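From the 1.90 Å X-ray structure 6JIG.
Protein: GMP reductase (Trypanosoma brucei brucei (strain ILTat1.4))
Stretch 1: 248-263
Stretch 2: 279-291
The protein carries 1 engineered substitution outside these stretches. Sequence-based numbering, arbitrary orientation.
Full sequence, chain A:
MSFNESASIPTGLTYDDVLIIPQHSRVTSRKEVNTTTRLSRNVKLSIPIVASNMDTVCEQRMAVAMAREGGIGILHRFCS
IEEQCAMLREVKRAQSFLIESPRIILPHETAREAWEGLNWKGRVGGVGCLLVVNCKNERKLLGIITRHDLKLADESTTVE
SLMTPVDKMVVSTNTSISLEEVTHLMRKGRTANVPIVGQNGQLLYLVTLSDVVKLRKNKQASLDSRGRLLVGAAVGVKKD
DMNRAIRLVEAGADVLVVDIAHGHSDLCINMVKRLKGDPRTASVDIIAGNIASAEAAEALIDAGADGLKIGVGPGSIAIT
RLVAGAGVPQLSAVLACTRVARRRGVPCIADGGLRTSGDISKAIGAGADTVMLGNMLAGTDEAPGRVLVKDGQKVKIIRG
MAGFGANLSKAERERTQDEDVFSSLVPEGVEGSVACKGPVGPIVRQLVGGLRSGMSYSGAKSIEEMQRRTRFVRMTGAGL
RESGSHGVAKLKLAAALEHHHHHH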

# COMPACT_ATOMS: atom_id res chain seq x y z
N LEU A 248 30.34 39.05 -16.10
CA LEU A 248 29.17 39.21 -15.24
C LEU A 248 29.16 40.58 -14.57
O LEU A 248 28.11 41.23 -14.48
CB LEU A 248 29.15 38.12 -14.17
CG LEU A 248 28.80 36.71 -14.65
CD1 LEU A 248 29.13 35.68 -13.57
CD2 LEU A 248 27.32 36.64 -15.02
N VAL A 249 30.31 41.02 -14.07
CA VAL A 249 30.38 42.34 -13.44
C VAL A 249 30.06 43.43 -14.45
O VAL A 249 29.31 44.37 -14.16
CB VAL A 249 31.75 42.54 -12.76
CG1 VAL A 249 31.89 43.97 -12.24
CG2 VAL A 249 31.91 41.56 -11.60
N GLU A 250 30.58 43.30 -15.67
CA GLU A 250 30.25 44.25 -16.74
C GLU A 250 28.76 44.26 -17.04
O GLU A 250 28.21 45.31 -17.38
CB GLU A 250 31.03 43.91 -18.01
CG GLU A 250 32.47 44.34 -17.95
CD GLU A 250 33.30 43.75 -19.07
OE1 GLU A 250 32.73 43.07 -19.96
OE2 GLU A 250 34.54 43.98 -19.05
N ALA A 251 28.10 43.10 -16.92
CA ALA A 251 26.67 43.03 -17.18
C ALA A 251 25.84 43.60 -16.04
O ALA A 251 24.65 43.85 -16.24
CB ALA A 251 26.26 41.58 -17.46
N GLY A 252 26.43 43.82 -14.87
CA GLY A 252 25.71 44.48 -13.81
C GLY A 252 25.60 43.69 -12.51
O GLY A 252 24.92 44.14 -11.58
N ALA A 253 26.26 42.53 -12.43
CA ALA A 253 26.23 41.72 -11.21
C ALA A 253 26.56 42.58 -10.00
O ALA A 253 27.55 43.30 -9.98
CB ALA A 253 27.24 40.57 -11.31
N ASP A 254 25.71 42.49 -8.98
CA ASP A 254 25.91 43.26 -7.76
C ASP A 254 26.80 42.54 -6.76
O ASP A 254 27.42 43.20 -5.92
CB ASP A 254 24.56 43.59 -7.14
CG ASP A 254 23.72 44.46 -8.04
OD1 ASP A 254 24.12 45.63 -8.22
OD2 ASP A 254 22.69 43.98 -8.59
N VAL A 255 26.86 41.21 -6.82
CA VAL A 255 27.79 40.39 -6.05
C VAL A 255 28.14 39.19 -6.89
O VAL A 255 27.38 38.77 -7.77
CB VAL A 255 27.22 39.91 -4.68
CG1 VAL A 255 26.96 41.06 -3.75
CG2 VAL A 255 25.94 39.10 -4.88
N LEU A 256 29.31 38.63 -6.63
CA LEU A 256 29.71 37.37 -7.22
C LEU A 256 29.75 36.31 -6.13
O LEU A 256 30.11 36.60 -4.99
CB LEU A 256 31.08 37.46 -7.88
CG LEU A 256 31.19 38.36 -9.11
CD1 LEU A 256 32.64 38.46 -9.53
CD2 LEU A 256 30.32 37.83 -10.23
N VAL A 257 29.39 35.08 -6.48
CA VAL A 257 29.41 33.97 -5.53
C VAL A 257 30.33 32.89 -6.09
O VAL A 257 29.98 32.21 -7.07
CB VAL A 257 28.01 33.41 -5.26
CG1 VAL A 257 28.09 32.26 -4.24
CG2 VAL A 257 27.06 34.52 -4.80
N VAL A 258 31.50 32.72 -5.47
CA VAL A 258 32.38 31.60 -5.77
C VAL A 258 31.78 30.37 -5.12
O VAL A 258 31.65 30.32 -3.89
CB VAL A 258 33.80 31.85 -5.24
CG1 VAL A 258 34.67 30.63 -5.50
CG2 VAL A 258 34.39 33.07 -5.87
N ASP A 259 31.43 29.36 -5.92
CA ASP A 259 30.61 28.26 -5.40
C ASP A 259 31.18 26.94 -5.90
O ASP A 259 31.05 26.61 -7.08
CB ASP A 259 29.15 28.42 -5.82
CG ASP A 259 28.22 27.50 -5.01
OD1 ASP A 259 28.73 26.66 -4.24
OD2 ASP A 259 26.99 27.61 -5.15
N ILE A 260 31.79 26.19 -4.99
CA ILE A 260 32.19 24.81 -5.25
C ILE A 260 31.86 23.97 -4.02
O ILE A 260 31.71 24.49 -2.91
CB ILE A 260 33.69 24.67 -5.61
CG1 ILE A 260 34.58 25.26 -4.52
CG2 ILE A 260 33.98 25.30 -6.97
CD1 ILE A 260 36.05 24.96 -4.81
N ALA A 261 31.73 22.67 -4.24
CA ALA A 261 31.27 21.79 -3.15
C ALA A 261 32.18 21.89 -1.93
O ALA A 261 31.69 21.96 -0.79
CB ALA A 261 31.19 20.35 -3.65
N HIS A 262 33.49 21.90 -2.13
CA HIS A 262 34.44 21.93 -1.02
C HIS A 262 35.16 23.28 -1.03
O HIS A 262 36.24 23.43 -1.60
CB HIS A 262 35.42 20.74 -1.12
CG HIS A 262 36.27 20.57 0.10
ND1 HIS A 262 35.98 21.17 1.30
CD2 HIS A 262 37.43 19.88 0.29
CE1 HIS A 262 36.91 20.85 2.19
NE2 HIS A 262 37.80 20.08 1.60
N GLY A 263 34.54 24.27 -0.38
CA GLY A 263 35.08 25.63 -0.35
C GLY A 263 36.33 25.79 0.49
O GLY A 263 37.06 26.77 0.30
N PRO A 279 40.97 44.64 -10.61
CA PRO A 279 40.00 45.76 -10.55
C PRO A 279 38.75 45.51 -11.37
O PRO A 279 37.71 46.12 -11.09
CB PRO A 279 40.80 46.95 -11.10
CG PRO A 279 42.23 46.56 -10.94
CD PRO A 279 42.27 45.07 -11.15
N ARG A 280 38.80 44.62 -12.37
CA ARG A 280 37.61 44.34 -13.16
C ARG A 280 36.56 43.56 -12.38
O ARG A 280 35.38 43.57 -12.76
CB ARG A 280 38.01 43.57 -14.42
CG ARG A 280 38.91 44.39 -15.36
CD ARG A 280 39.47 43.53 -16.47
NE ARG A 280 40.42 42.54 -15.97
CZ ARG A 280 41.00 41.62 -16.73
NH1 ARG A 280 40.74 41.57 -18.03
NH2 ARG A 280 41.85 40.74 -16.20
N THR A 281 36.95 42.88 -11.30
CA THR A 281 35.99 42.15 -10.47
C THR A 281 35.93 42.64 -9.02
O THR A 281 34.94 42.34 -8.34
CB THR A 281 36.31 40.65 -10.47
OG1 THR A 281 37.71 40.46 -10.22
CG2 THR A 281 35.99 40.05 -11.82
N ALA A 282 36.93 43.37 -8.54
CA ALA A 282 36.97 43.78 -7.14
C ALA A 282 36.01 44.91 -6.82
O ALA A 282 35.89 45.30 -5.65
CB ALA A 282 38.39 44.18 -6.74
N SER A 283 35.30 45.42 -7.82
CA SER A 283 34.29 46.43 -7.57
C SER A 283 33.02 45.87 -6.93
O SER A 283 32.16 46.67 -6.55
CB SER A 283 33.91 47.13 -8.88
OG SER A 283 33.54 46.17 -9.86
N VAL A 284 32.88 44.55 -6.81
CA VAL A 284 31.69 43.97 -6.18
C VAL A 284 32.12 43.00 -5.09
O VAL A 284 33.21 42.42 -5.12
CB VAL A 284 30.75 43.27 -7.18
CG1 VAL A 284 30.31 44.23 -8.31
CG2 VAL A 284 31.38 42.02 -7.74
N ASP A 285 31.25 42.84 -4.09
CA ASP A 285 31.49 41.89 -3.02
C ASP A 285 31.67 40.48 -3.57
O ASP A 285 30.97 40.06 -4.50
CB ASP A 285 30.33 41.91 -2.03
CG ASP A 285 30.46 43.03 -1.00
OD1 ASP A 285 31.37 43.88 -1.13
OD2 ASP A 285 29.63 43.06 -0.08
N ILE A 286 32.61 39.75 -2.98
CA ILE A 286 32.92 38.37 -3.36
C ILE A 286 32.48 37.47 -2.21
O ILE A 286 33.05 37.53 -1.12
CB ILE A 286 34.41 38.19 -3.66
CG1 ILE A 286 34.91 39.24 -4.66
CG2 ILE A 286 34.68 36.78 -4.20
CD1 ILE A 286 34.16 39.22 -5.99
N ILE A 287 31.47 36.64 -2.47
CA ILE A 287 30.99 35.62 -1.54
C ILE A 287 31.60 34.29 -1.95
O ILE A 287 31.83 34.05 -3.15
CB ILE A 287 29.45 35.58 -1.55
CG1 ILE A 287 28.89 36.95 -1.16
CG2 ILE A 287 28.89 34.46 -0.59
CD1 ILE A 287 27.40 37.11 -1.39
N ALA A 288 31.91 33.43 -0.97
CA ALA A 288 32.57 32.17 -1.28
C ALA A 288 32.03 31.06 -0.39
O ALA A 288 31.66 31.29 0.76
CB ALA A 288 34.08 32.25 -1.10
N GLY A 289 32.00 29.85 -0.94
CA GLY A 289 31.58 28.66 -0.23
C GLY A 289 31.81 27.47 -1.15
O GLY A 289 32.32 27.63 -2.26
N ASN A 290 31.42 26.28 -0.69
CA ASN A 290 30.67 26.07 0.56
C ASN A 290 31.56 25.47 1.64
O ASN A 290 32.42 24.63 1.37
CB ASN A 290 29.47 25.16 0.31
CG ASN A 290 28.23 25.92 -0.09
OD1 ASN A 290 28.33 27.00 -0.69
ND2 ASN A 290 27.06 25.40 0.27
N ILE A 291 31.32 25.88 2.89
CA ILE A 291 32.19 25.54 3.99
C ILE A 291 31.33 25.09 5.16
O ILE A 291 30.12 25.31 5.19
CB ILE A 291 33.09 26.72 4.43
CG1 ILE A 291 32.22 27.87 4.91
CG2 ILE A 291 34.03 27.16 3.29
CD1 ILE A 291 32.99 28.90 5.75
O HOH W 1 28.86 44.48 -4.09
O HOH W 2 34.33 22.88 2.55

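Two parallel strands, one through Leu256 to Asp259 and the other through Ile286 to Ile291, meet here, and backbone hydrogen bonds are the strongest polar links between them. Leu256 N donates to Asp285 O at 3.1 Å, and Leu256 O accepts from Ile287 N at 2.9 Å. The same alternation continues two residues on: Val258 N to Ile287 O is 2.7 Å, and Gly289 N to Val258 O is 3.0 Å. This is the signature of parallel pairing, in which one residue bonds through its N and O to two residues flanking its opposite number. The carbonyl oxygens also receive CA-H contacts, the shortest from Ala288 CA to Val258 O at 3.3 Å.

The ladder then runs past the end of the first strand. Ile260 N donates to Gly289 O (3.1 Å), and Ile260 O accepts from Asn290 N (2.9 Å). The peptide bond between Gly289 and Asn290 is cis. As the chain turns back, Gly263 N reaches Asn290 O at 2.8 Å. Glycine suits position 263 because a CB there would lie 2.7 Å from both Gly289 C and Asn290 N, too close to be tolerated. At Gly289 a CB would instead strike OD1 of its own neighbor, Asn290.

Water finishes the polar network at both ends. Just before the Leu256-Ile286 pair, Asp254 O and Asp285 N are 4.3 Å apart, and water 1 bridges them, donating to Asp254 O (2.7 Å) and accepting from Asp285 N (2.9 Å). Water 2 links His262 ND1 (2.7 Å) with Asn290 O (2.8 Å), so that this carbonyl serves both the water and Gly263. The carboxylate of Asp285 is hydrogen-bonded elsewhere in the structure, which helps an acidic residue tolerate burial.

Around this scaffold the side chains are mostly aliphatic, as a buried sheet requires. On the face carrying Leu256 and Val258, Leu256 CD1 meets Ile286 CD1 at 3.9 Å, Val258 CG2 lies 4.1 Å from Ile286 CG2, and the small Ala288 still brings its CB within 4.2 Å of Val258 CB. On the other face, Ile287 packs against two valines, its CD1 4.3 Å from Val255 CG2 and its CB 4.2 Å from Val257 CG2.

Val284 extends the packing to the helix: its CG2 is 3.9 Å from both Leu256 CG and Val249 CG2. Val249, pointing toward the second stretch, also sets CG1 3.6 Å from Arg280 O. Beyond it, Gly252 ends the helix in a Schellman motif, its positive phi favoring glycine.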